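Local coordinates for outer membrane protein OMP121 (Bacteroides thetaiotaomicron, PDB 5FQ8) that probably imports nutrients, apparently peptides, across the bacterial outer membrane as the TonB-dependent barrel subunit of a SusCD complex, at residues Asn84-Ile88 / Asn98-Tyr102; Ser310-Tyr314 / Arg383-Lys387; Asn638-Pro642 / Gln690-Leu694; Leu420-Tyr425 / Ser437-Ser441. All coordinates share one frame. Residues are numbered along the deposited sequence.

Contact 1 of 4, residues Asn84-Ile88 / Asn98-Tyr102; sequences NSVII and NQPLY
Val86, Pro100 and Gln99 carry most of this buried contact in the plug domain of a TonB-dependent receptor. Residues 84-88 form an extended strand of a two-stranded antiparallel sheet with strand 71-75; residues 98-100 are irregular and lead into a strand at Leu101. The two run 103° apart end to end, nearly perpendicular, so they do not pair as strands; Val86 and Gln99 come closest, CA to CA 5.5 Å. Gln99, with chi1 near -38° and chi2 m, folds its amide back, and Val86 N donates to Gln99 OE1 at 3.3 Å. Gln99 CA points its hydrogen straight at Val86 O, CA to O 3.5 Å, and Pro100 CD lies 3.1 Å from Val86 O. Val86 (t) sets CG1 3.8 Å from Pro100 CD; Ile88 CD1 is 4.1 Å from Pro100 CB. A water joins Asn84 O (3.2 Å) to Tyr102 OH (2.8 Å). Gln99 NE2 binds Asp959, between the late barrel strands 928-941 and 973-983, so one amide satisfies a strand-edge NH and ties plug to barrel.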
loop_
_atom_site.group_PDB
_atom_site.type_symbol
_atom_site.label_atom_id
_atom_site.label_comp_id
_atom_site.label_asym_id
_atom_site.label_seq_id
_atom_site.Cartn_x
_atom_site.Cartn_y
_atom_site.Cartn_z
ATOM N N ASN B 84 -26.959 -9.367 -8.537
ATOM C CA ASN B 84 -28.365 -9.363 -8.894
ATOM C C ASN B 84 -29.133 -8.485 -7.924
ATOM O O ASN B 84 -29.022 -8.640 -6.708
ATOM C CB ASN B 84 -28.956 -10.770 -8.881
ATOM C CG ASN B 84 -28.297 -11.686 -9.885
ATOM O OD1 ASN B 84 -28.447 -11.527 -11.094
ATOM N ND2 ASN B 84 -27.564 -12.664 -9.384
ATOM N N SER B 85 -29.933 -7.595 -8.468
ATOM C CA SER B 85 -30.766 -6.728 -7.660
ATOM C C SER B 85 -32.132 -7.360 -7.467
ATOM O O SER B 85 -32.641 -8.038 -8.358
ATOM C CB SER B 85 -30.901 -5.368 -8.327
ATOM O OG SER B 85 -31.752 -4.551 -7.571
ATOM N N VAL B 86 -32.711 -7.155 -6.287
ATOM C CA VAL B 86 -34.029 -7.668 -5.940
ATOM C C VAL B 86 -34.672 -6.640 -5.032
ATOM O O VAL B 86 -34.304 -6.529 -3.862
ATOM C CB VAL B 86 -33.976 -9.036 -5.240
ATOM C CG1 VAL B 86 -35.351 -9.440 -4.800
ATOM C CG2 VAL B 86 -33.453 -10.077 -6.159
ATOM N N ILE B 87 -35.639 -5.906 -5.553
ATOM C CA ILE B 87 -36.325 -4.862 -4.806
ATOM C C ILE B 87 -37.793 -5.238 -4.707
ATOM O O ILE B 87 -38.419 -5.602 -5.707
ATOM C CB ILE B 87 -36.136 -3.483 -5.464
ATOM C CG1 ILE B 87 -34.659 -3.208 -5.696
ATOM C CG2 ILE B 87 -36.668 -2.410 -4.574
ATOM C CD1 ILE B 87 -34.415 -1.991 -6.495
ATOM N N ILE B 88 -38.336 -5.169 -3.504
ATOM C CA ILE B 88 -39.665 -5.683 -3.221
ATOM C C ILE B 88 -40.530 -4.522 -2.788
ATOM O O ILE B 88 -40.300 -3.934 -1.729
ATOM C CB ILE B 88 -39.639 -6.788 -2.157
ATOM C CG1 ILE B 88 -39.121 -8.085 -2.759
ATOM C CG2 ILE B 88 -41.009 -7.010 -1.574
ATOM C CD1 ILE B 88 -39.321 -9.243 -1.871
ATOM N N ASN B 98 -31.991 -2.035 0.089
ATOM C CA ASN B 98 -33.339 -2.414 -0.297
ATOM C C ASN B 98 -33.494 -3.873 -0.661
ATOM O O ASN B 98 -34.589 -4.280 -1.039
ATOM C CB ASN B 98 -33.821 -1.561 -1.471
ATOM C CG ASN B 98 -33.914 -0.113 -1.123
ATOM O OD1 ASN B 98 -34.944 0.364 -0.673
ATOM N ND2 ASN B 98 -32.829 0.596 -1.314
ATOM N N GLN B 99 -32.443 -4.665 -0.593
ATOM C CA GLN B 99 -32.604 -6.078 -0.836
ATOM C C GLN B 99 -33.409 -6.698 0.296
ATOM O O GLN B 99 -33.340 -6.236 1.433
ATOM C CB GLN B 99 -31.254 -6.755 -0.938
ATOM C CG GLN B 99 -30.231 -5.919 -1.637
ATOM C CD GLN B 99 -30.529 -5.759 -3.093
ATOM O OE1 GLN B 99 -30.605 -6.729 -3.817
ATOM N NE2 GLN B 99 -30.701 -4.535 -3.530
ATOM N N PRO B 100 -34.191 -7.732 0.006
ATOM C CA PRO B 100 -34.869 -8.468 1.071
ATOM C C PRO B 100 -33.911 -9.341 1.865
ATOM O O PRO B 100 -32.828 -9.722 1.415
ATOM C CB PRO B 100 -35.872 -9.325 0.302
ATOM C CG PRO B 100 -35.222 -9.537 -0.993
ATOM C CD PRO B 100 -34.540 -8.262 -1.318
ATOM N N LEU B 101 -34.340 -9.662 3.074
ATOM C CA LEU B 101 -33.578 -10.551 3.933
ATOM C C LEU B 101 -33.673 -11.971 3.398
ATOM O O LEU B 101 -34.740 -12.585 3.447
ATOM C CB LEU B 101 -34.112 -10.481 5.354
ATOM C CG LEU B 101 -33.523 -11.522 6.285
ATOM C CD1 LEU B 101 -32.044 -11.285 6.413
ATOM C CD2 LEU B 101 -34.192 -11.428 7.613
ATOM N N TYR B 102 -32.566 -12.501 2.899
ATOM C CA TYR B 102 -32.515 -13.897 2.507
ATOM C C TYR B 102 -32.385 -14.777 3.744
ATOM O O TYR B 102 -31.471 -14.589 4.544
ATOM C CB TYR B 102 -31.339 -14.134 1.568
ATOM C CG TYR B 102 -31.468 -13.538 0.197
ATOM C CD1 TYR B 102 -31.178 -12.209 -0.029
ATOM C CD2 TYR B 102 -31.835 -14.318 -0.886
ATOM C CE1 TYR B 102 -31.259 -11.665 -1.285
ATOM C CE2 TYR B 102 -31.915 -13.782 -2.138
ATOM C CZ TYR B 102 -31.625 -12.449 -2.335
ATOM O OH TYR B 102 -31.701 -11.899 -3.586
HETATM O O HOH W 1 -29.983 -11.581 -5.766
#

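Contact 2 of 4, residues Ser310-Tyr314 / Arg383-Lys387; sequences SSLNY and RFYGK
Asn313 lays its CB over one face of the Tyr385 ring, a CH-pi contact 3.7 Å from CB to the centroid; Asn313 takes chi1 near -43°, Tyr385 is p. Asn313 ND2 donates to Tyr385 O at 3.3 Å, while its OD1 binds Ser296 on the preceding strand. The extended segments 310-314 and 383-387 run antiparallel at 171°, axes 4.6 Å apart. Ser311-Lys387 and Asn313-Tyr385 are hydrogen-bonded pairs: Ser311 N to Lys387 O 3.1 Å, Lys387 N to Ser311 O 2.8 Å, Asn313 N to Tyr385 O 2.8 Å, Tyr385 N to Asn313 O 2.9 Å. Strands 306-320 and 376-394, holding the segments, are neighbours in the transmembrane beta-barrel of a TonB-dependent receptor. Leu312-Gly386 and Tyr314-Phe384 are non-hydrogen-bonded pairs, CA to CA 4.2 and 4.5 Å. Their face meets a second copy of this protein, whose Phe384 and Tyr314 rings pack on Phe384. A CB on Gly386 would clash with Ser311 O and Leu312 CD2; Leu312 CD2 touches the edge of the Phe384 ring, 3.6 Å from CZ.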
loop_
_atom_site.group_PDB
_atom_site.type_symbol
_atom_site.label_atom_id
_atom_site.label_comp_id
_atom_site.label_asym_id
_atom_site.label_seq_id
_atom_site.Cartn_x
_atom_site.Cartn_y
_atom_site.Cartn_z
ATOM N N SER B 310 -28.078 -30.089 11.309
ATOM C CA SER B 310 -26.964 -29.197 11.061
ATOM C C SER B 310 -26.696 -29.092 9.573
ATOM O O SER B 310 -26.771 -30.083 8.851
ATOM C CB SER B 310 -25.716 -29.678 11.775
ATOM O OG SER B 310 -24.600 -29.022 11.225
ATOM N N SER B 311 -26.363 -27.886 9.136
ATOM C CA SER B 311 -26.074 -27.582 7.743
ATOM C C SER B 311 -24.770 -26.809 7.700
ATOM O O SER B 311 -24.597 -25.877 8.481
ATOM C CB SER B 311 -27.213 -26.759 7.129
ATOM O OG SER B 311 -26.910 -26.321 5.819
ATOM N N LEU B 312 -23.853 -27.196 6.816
ATOM C CA LEU B 312 -22.573 -26.505 6.669
ATOM C C LEU B 312 -22.198 -26.407 5.199
ATOM O O LEU B 312 -22.156 -27.418 4.501
ATOM C CB LEU B 312 -21.454 -27.210 7.435
ATOM C CG LEU B 312 -21.645 -27.472 8.921
ATOM C CD1 LEU B 312 -20.524 -28.300 9.423
ATOM C CD2 LEU B 312 -21.695 -26.193 9.675
ATOM N N ASN B 313 -21.881 -25.204 4.748
ATOM C CA ASN B 313 -21.682 -24.922 3.337
ATOM C C ASN B 313 -20.414 -24.111 3.145
ATOM O O ASN B 313 -20.130 -23.215 3.931
ATOM C CB ASN B 313 -22.870 -24.150 2.772
ATOM C CG ASN B 313 -24.196 -24.695 3.241
ATOM O OD1 ASN B 313 -24.857 -25.416 2.521
ATOM N ND2 ASN B 313 -24.589 -24.354 4.451
ATOM N N TYR B 314 -19.667 -24.422 2.093
ATOM C CA TYR B 314 -18.484 -23.677 1.696
ATOM C C TYR B 314 -18.692 -23.200 0.275
ATOM O O TYR B 314 -19.233 -23.932 -0.555
ATOM C CB TYR B 314 -17.226 -24.539 1.807
ATOM C CG TYR B 314 -15.994 -24.054 1.075
ATOM C CD1 TYR B 314 -15.079 -23.231 1.692
ATOM C CD2 TYR B 314 -15.719 -24.465 -0.216
ATOM C CE1 TYR B 314 -13.946 -22.802 1.035
ATOM C CE2 TYR B 314 -14.580 -24.045 -0.875
ATOM C CZ TYR B 314 -13.703 -23.216 -0.242
ATOM O OH TYR B 314 -12.579 -22.788 -0.886
ATOM N N ARG B 383 -15.770 -18.664 1.524
ATOM C CA ARG B 383 -16.911 -18.370 2.380
ATOM C C ARG B 383 -17.431 -19.632 3.033
ATOM O O ARG B 383 -17.662 -20.626 2.352
ATOM C CB ARG B 383 -18.044 -17.717 1.584
ATOM C CG ARG B 383 -19.307 -17.514 2.385
ATOM C CD ARG B 383 -20.326 -16.726 1.604
ATOM N NE ARG B 383 -21.535 -16.485 2.373
ATOM C CZ ARG B 383 -22.630 -15.973 1.850
ATOM N NH1 ARG B 383 -22.643 -15.660 0.573
ATOM N NH2 ARG B 383 -23.708 -15.786 2.591
ATOM N N PHE B 384 -17.660 -19.573 4.337
ATOM C CA PHE B 384 -18.248 -20.677 5.076
ATOM C C PHE B 384 -19.477 -20.187 5.825
ATOM O O PHE B 384 -19.416 -19.179 6.527
ATOM C CB PHE B 384 -17.234 -21.285 6.049
ATOM C CG PHE B 384 -17.857 -22.160 7.076
ATOM C CD1 PHE B 384 -18.211 -23.456 6.770
ATOM C CD2 PHE B 384 -18.128 -21.682 8.338
ATOM C CE1 PHE B 384 -18.805 -24.268 7.709
ATOM C CE2 PHE B 384 -18.732 -22.485 9.282
ATOM C CZ PHE B 384 -19.075 -23.782 8.968
ATOM N N TYR B 385 -20.591 -20.893 5.677
ATOM C CA TYR B 385 -21.771 -20.560 6.456
ATOM C C TYR B 385 -22.475 -21.840 6.854
ATOM O O TYR B 385 -22.258 -22.890 6.259
ATOM C CB TYR B 385 -22.712 -19.620 5.700
ATOM C CG TYR B 385 -23.288 -20.154 4.422
ATOM C CD1 TYR B 385 -22.559 -20.142 3.250
ATOM C CD2 TYR B 385 -24.581 -20.637 4.381
ATOM C CE1 TYR B 385 -23.099 -20.621 2.082
ATOM C CE2 TYR B 385 -25.123 -21.117 3.227
ATOM C CZ TYR B 385 -24.384 -21.109 2.077
ATOM O OH TYR B 385 -24.925 -21.588 0.909
ATOM N N GLY B 386 -23.307 -21.757 7.884
ATOM C CA GLY B 386 -24.083 -22.921 8.264
ATOM C C GLY B 386 -24.984 -22.647 9.447
ATOM O O GLY B 386 -25.130 -21.509 9.878
ATOM N N LYS B 387 -25.591 -23.715 9.960
ATOM C CA LYS B 387 -26.450 -23.569 11.124
ATOM C C LYS B 387 -26.457 -24.846 11.944
ATOM O O LYS B 387 -26.065 -25.908 11.474
ATOM C CB LYS B 387 -27.873 -23.199 10.720
ATOM C CG LYS B 387 -28.704 -24.355 10.272
ATOM C CD LYS B 387 -30.112 -24.205 10.781
ATOM C CE LYS B 387 -30.903 -25.485 10.629
ATOM N NZ LYS B 387 -32.341 -25.300 10.947
#

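Contact 3 of 4, residues Asn638-Pro642 / Gln690-Leu694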
loop_
_atom_site.group_PDB
_atom_site.type_symbol
_atom_site.label_atom_id
_atom_site.label_comp_id
_atom_site.label_asym_id
_atom_site.label_seq_id
_atom_site.Cartn_x
_atom_site.Cartn_y
_atom_site.Cartn_z
ATOM N N ASN B 638 -27.165 12.677 18.231
ATOM C CA ASN B 638 -27.597 11.802 19.305
ATOM C C ASN B 638 -29.078 11.955 19.603
ATOM O O ASN B 638 -29.569 11.377 20.575
ATOM C CB ASN B 638 -26.765 12.055 20.566
ATOM C CG ASN B 638 -26.787 13.502 21.002
ATOM O OD1 ASN B 638 -27.190 14.384 20.253
ATOM N ND2 ASN B 638 -26.343 13.755 22.222
ATOM N N THR B 639 -29.791 12.723 18.784
ATOM C CA THR B 639 -31.230 12.883 18.875
ATOM C C THR B 639 -31.978 11.934 17.955
ATOM O O THR B 639 -33.210 11.963 17.927
ATOM C CB THR B 639 -31.617 14.319 18.543
ATOM O OG1 THR B 639 -30.818 14.760 17.449
ATOM C CG2 THR B 639 -31.369 15.210 19.716
ATOM N N LEU B 640 -31.264 11.098 17.211
ATOM C CA LEU B 640 -31.893 10.082 16.383
ATOM C C LEU B 640 -32.932 9.300 17.166
ATOM O O LEU B 640 -32.776 9.060 18.362
ATOM C CB LEU B 640 -30.839 9.123 15.852
ATOM C CG LEU B 640 -29.751 9.790 15.039
ATOM C CD1 LEU B 640 -28.749 8.762 14.602
ATOM C CD2 LEU B 640 -30.405 10.442 13.859
ATOM N N SER B 641 -34.000 8.923 16.478
ATOM C CA SER B 641 -34.982 7.951 16.922
ATOM C C SER B 641 -35.057 6.827 15.899
ATOM O O SER B 641 -34.585 6.982 14.770
ATOM C CB SER B 641 -36.353 8.609 17.082
ATOM O OG SER B 641 -36.759 9.134 15.841
ATOM N N PRO B 642 -35.640 5.686 16.249
ATOM C CA PRO B 642 -35.629 4.548 15.327
ATOM C C PRO B 642 -36.476 4.796 14.094
ATOM O O PRO B 642 -37.276 5.722 14.021
ATOM C CB PRO B 642 -36.211 3.410 16.163
ATOM C CG PRO B 642 -36.027 3.836 17.560
ATOM C CD PRO B 642 -36.169 5.309 17.564
ATOM N N GLN B 690 -25.927 16.058 7.455
ATOM C CA GLN B 690 -26.287 15.818 8.839
ATOM C C GLN B 690 -27.127 14.564 8.888
ATOM O O GLN B 690 -28.026 14.391 8.069
ATOM C CB GLN B 690 -27.047 16.986 9.448
ATOM C CG GLN B 690 -27.433 16.725 10.880
ATOM C CD GLN B 690 -28.233 17.830 11.496
ATOM O OE1 GLN B 690 -28.552 17.785 12.677
ATOM N NE2 GLN B 690 -28.575 18.829 10.702
ATOM N N ASN B 691 -26.815 13.676 9.819
ATOM C CA ASN B 691 -27.604 12.468 9.990
ATOM C C ASN B 691 -28.877 12.816 10.737
ATOM O O ASN B 691 -28.819 13.301 11.870
ATOM C CB ASN B 691 -26.814 11.416 10.761
ATOM C CG ASN B 691 -25.583 10.967 10.039
ATOM O OD1 ASN B 691 -25.494 11.046 8.821
ATOM N ND2 ASN B 691 -24.622 10.467 10.792
ATOM N N MET B 692 -30.028 12.581 10.121
ATOM C CA MET B 692 -31.265 12.795 10.850
ATOM C C MET B 692 -32.328 11.848 10.336
ATOM O O MET B 692 -32.154 11.188 9.314
ATOM C CB MET B 692 -31.717 14.250 10.755
ATOM C CG MET B 692 -31.655 14.859 9.376
ATOM S SD MET B 692 -31.452 16.646 9.424
ATOM C CE MET B 692 -32.294 17.061 10.922
ATOM N N ASN B 693 -33.419 11.767 11.088
ATOM C CA ASN B 693 -34.563 10.957 10.694
ATOM C C ASN B 693 -35.314 11.618 9.554
ATOM O O ASN B 693 -35.745 12.765 9.674
ATOM C CB ASN B 693 -35.498 10.775 11.883
ATOM C CG ASN B 693 -34.811 10.154 13.065
ATOM O OD1 ASN B 693 -34.602 10.802 14.073
ATOM N ND2 ASN B 693 -34.453 8.892 12.949
ATOM N N LEU B 694 -35.499 10.894 8.459
ATOM C CA LEU B 694 -36.176 11.469 7.310
ATOM C C LEU B 694 -37.687 11.440 7.493
ATOM O O LEU B 694 -38.223 11.050 8.533
ATOM C CB LEU B 694 -35.804 10.730 6.033
ATOM C CG LEU B 694 -34.382 10.798 5.519
ATOM C CD1 LEU B 694 -34.328 10.300 4.107
ATOM C CD2 LEU B 694 -33.866 12.196 5.594
#
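Strand 689-693 is a short strand in the barrel sheet, pairing antiparallel with strand 661-680 and parallel with strand 629-635; the loop that follows the latter, residues 638-642, closes over its C-terminal end. Gln690 starts the segment without touching the loop and turns its amide to a hydrogen bond with the partner lipoprotein chain. At Asn691 the contact begins through the backbone, with O 3.8 Å from Leu640 CD2. Its side chain is engaged elsewhere, with Ser678 and the carbonyl of Met602. Met692 comes next: its CA lies 3.9 Å from the same Leu640 CD2, while the end of its side chain leads away, so Leu640 packs against strand backbone. Asn693 points its CB toward the loop, and its amide meets the backbone of Ser641 at both ends, much as a peptide group in a neighbouring strand would, though the loop has no regular structure. ND2 is also held by Lys674 O, which ties loop and strand 661-680 to one side chain. Ser641 N donates to Asn693 OD1 at 3.1 Å, Ser641 OG adds a weak bond to that oxygen at 3.2 Å, and Asn693 ND2 reaches Ser641 O at 2.6 Å, weakly because of the bent 129° angle.

Contact 4 of 4, residues Leu420-Tyr425 / Ser437-Ser441; sequences LYALYY and SSPFS
A short helix and a beta turn meet in the excursion between barrel strands 398-417 and 446-469 of this TonB-dependent receptor, beside the partner lipoprotein, which reaches Ser437. Helix 420-424 has Tyr424 N bonded to Leu420 O at 3.0 Å, with Tyr425 N to Tyr421 O at 3.1 Å. Residues 438-441 form a type I turn, Ser441 N to Ser438 O 3.1 Å. Phe440 (m, chi2 near -37°) is central, its CB pointing toward the helix; Tyr421 and Phe440 are nearest, CA to CA 4.8 Å. No hydrogen bond crosses. Phe440 CD1 is 3.9 Å from Leu420 CB (m), CE2 3.6 Å from Tyr424 CB (m), and CD2 3.9 Å from Tyr425 CA, while its backbone O lies 3.3 Å from Tyr421 CB. Tyr425 (t) presents its ring edge to the turn, CE1 3.9 Å from Ser438 CB. Ser438 (t) forms an ST turn: its OG, also bonded to Asn430 and Gly431, accepts from Phe440 N at 3.2 Å. Ser441 OG donates to Ser438 O at 2.8 Å.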
loop_
_atom_site.group_PDB
_atom_site.type_symbol
_atom_site.label_atom_id
_atom_site.label_comp_id
_atom_site.label_asym_id
_atom_site.label_seq_id
_atom_site.Cartn_x
_atom_site.Cartn_y
_atom_site.Cartn_z
ATOM N N LEU B 420 2.361 2.525 -18.478
ATOM C CA LEU B 420 2.276 2.840 -19.896
ATOM C C LEU B 420 3.271 3.924 -20.290
ATOM O O LEU B 420 3.822 3.896 -21.399
ATOM C CB LEU B 420 0.854 3.260 -20.238
ATOM C CG LEU B 420 -0.245 2.226 -20.013
ATOM C CD1 LEU B 420 -1.565 2.888 -20.169
ATOM C CD2 LEU B 420 -0.126 1.090 -20.996
ATOM N N TYR B 421 3.534 4.875 -19.389
ATOM C CA TYR B 421 4.479 5.941 -19.702
ATOM C C TYR B 421 5.876 5.385 -19.931
ATOM O O TYR B 421 6.520 5.694 -20.937
ATOM C CB TYR B 421 4.496 6.985 -18.590
ATOM C CG TYR B 421 5.329 8.201 -18.916
ATOM C CD1 TYR B 421 4.789 9.257 -19.615
ATOM C CD2 TYR B 421 6.653 8.283 -18.541
ATOM C CE1 TYR B 421 5.525 10.359 -19.922
ATOM C CE2 TYR B 421 7.406 9.388 -18.852
ATOM C CZ TYR B 421 6.832 10.424 -19.546
ATOM O OH TYR B 421 7.559 11.545 -19.860
ATOM N N ALA B 422 6.362 4.560 -19.007
ATOM C CA ALA B 422 7.711 4.036 -19.138
ATOM C C ALA B 422 7.880 3.233 -20.412
ATOM O O ALA B 422 8.920 3.310 -21.071
ATOM C CB ALA B 422 8.052 3.170 -17.938
ATOM N N LEU B 423 6.858 2.474 -20.786
ATOM C CA LEU B 423 6.999 1.540 -21.886
ATOM C C LEU B 423 6.885 2.207 -23.241
ATOM O O LEU B 423 7.586 1.826 -24.180
ATOM C CB LEU B 423 5.942 0.462 -21.783
ATOM C CG LEU B 423 6.044 -0.504 -20.634
ATOM C CD1 LEU B 423 4.780 -1.307 -20.606
ATOM C CD2 LEU B 423 7.217 -1.378 -20.909
ATOM N N TYR B 424 5.998 3.175 -23.385
ATOM C CA TYR B 424 5.613 3.570 -24.722
ATOM C C TYR B 424 5.698 5.059 -24.993
ATOM O O TYR B 424 5.486 5.457 -26.141
ATOM C CB TYR B 424 4.185 3.064 -25.031
ATOM C CG TYR B 424 4.000 1.572 -24.800
ATOM C CD1 TYR B 424 4.693 0.636 -25.552
ATOM C CD2 TYR B 424 3.144 1.102 -23.822
ATOM C CE1 TYR B 424 4.532 -0.718 -25.334
ATOM C CE2 TYR B 424 2.989 -0.239 -23.599
ATOM C CZ TYR B 424 3.679 -1.148 -24.353
ATOM O OH TYR B 424 3.502 -2.499 -24.117
ATOM N N TYR B 425 6.046 5.889 -24.010
ATOM C CA TYR B 425 5.946 7.329 -24.221
ATOM C C TYR B 425 7.077 7.868 -25.084
ATOM O O TYR B 425 6.836 8.582 -26.059
ATOM C CB TYR B 425 5.913 8.069 -22.894
ATOM C CG TYR B 425 5.800 9.543 -23.118
ATOM C CD1 TYR B 425 4.608 10.098 -23.564
ATOM C CD2 TYR B 425 6.888 10.385 -22.915
ATOM C CE1 TYR B 425 4.493 11.441 -23.784
ATOM C CE2 TYR B 425 6.778 11.732 -23.128
ATOM C CZ TYR B 425 5.580 12.255 -23.569
ATOM O OH TYR B 425 5.460 13.599 -23.791
ATOM N N SER B 437 -0.835 15.679 -23.942
ATOM C CA SER B 437 -2.094 15.087 -24.349
ATOM C C SER B 437 -1.951 13.624 -24.738
ATOM O O SER B 437 -2.756 13.125 -25.524
ATOM C CB SER B 437 -2.699 15.892 -25.497
ATOM O OG SER B 437 -3.487 16.953 -25.000
ATOM N N SER B 438 -0.963 12.937 -24.213
ATOM C CA SER B 438 -0.787 11.537 -24.562
ATOM C C SER B 438 -1.544 10.658 -23.590
ATOM O O SER B 438 -1.558 10.937 -22.395
ATOM C CB SER B 438 0.675 11.137 -24.529
ATOM O OG SER B 438 0.771 9.724 -24.597
ATOM N N PRO B 439 -2.165 9.583 -24.075
ATOM C CA PRO B 439 -2.887 8.688 -23.174
ATOM C C PRO B 439 -2.001 8.034 -22.154
ATOM O O PRO B 439 -2.523 7.403 -21.234
ATOM C CB PRO B 439 -3.494 7.657 -24.130
ATOM C CG PRO B 439 -2.707 7.749 -25.359
ATOM C CD PRO B 439 -2.349 9.185 -25.470
ATOM N N PHE B 440 -0.686 8.186 -22.261
ATOM C CA PHE B 440 0.252 7.596 -21.319
ATOM C C PHE B 440 0.635 8.530 -20.176
ATOM O O PHE B 440 1.544 8.197 -19.417
ATOM C CB PHE B 440 1.528 7.157 -22.037
ATOM C CG PHE B 440 1.284 6.375 -23.281
ATOM C CD1 PHE B 440 0.247 5.480 -23.365
ATOM C CD2 PHE B 440 2.109 6.539 -24.373
ATOM C CE1 PHE B 440 0.029 4.778 -24.502
ATOM C CE2 PHE B 440 1.901 5.831 -25.514
ATOM C CZ PHE B 440 0.856 4.949 -25.583
ATOM N N SER B 441 -0.007 9.685 -20.033
ATOM C CA SER B 441 0.325 10.575 -18.931
ATOM C C SER B 441 -0.839 10.834 -18.002
ATOM O O SER B 441 -1.913 11.211 -18.446
ATOM C CB SER B 441 0.831 11.903 -19.467
ATOM O OG SER B 441 0.503 12.029 -20.833
#

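Along the chain the order is contact 1, contact 2, contact 4, contact 3. Contact 1 belongs to the plug; contacts 2 and 3 reach the large barrel sheet, and contact 4 sits in an excursion between two of its strands. Centre to centre, contacts 1 and 2 lie about 22 Å apart, with about 8 Å between nearest atoms, so the plug comes close to the wall without these segments touching; contact 3 is about 25 Å from contact 1 and 37 Å from contact 2, and contact 4 is remote, about 44 to 49 Å from the others. Contacts 3 and 4 each adjoin the partner lipoprotein, whereas contact 2 faces the second barrel, so they sample plug, dimer interface and lipoprotein side.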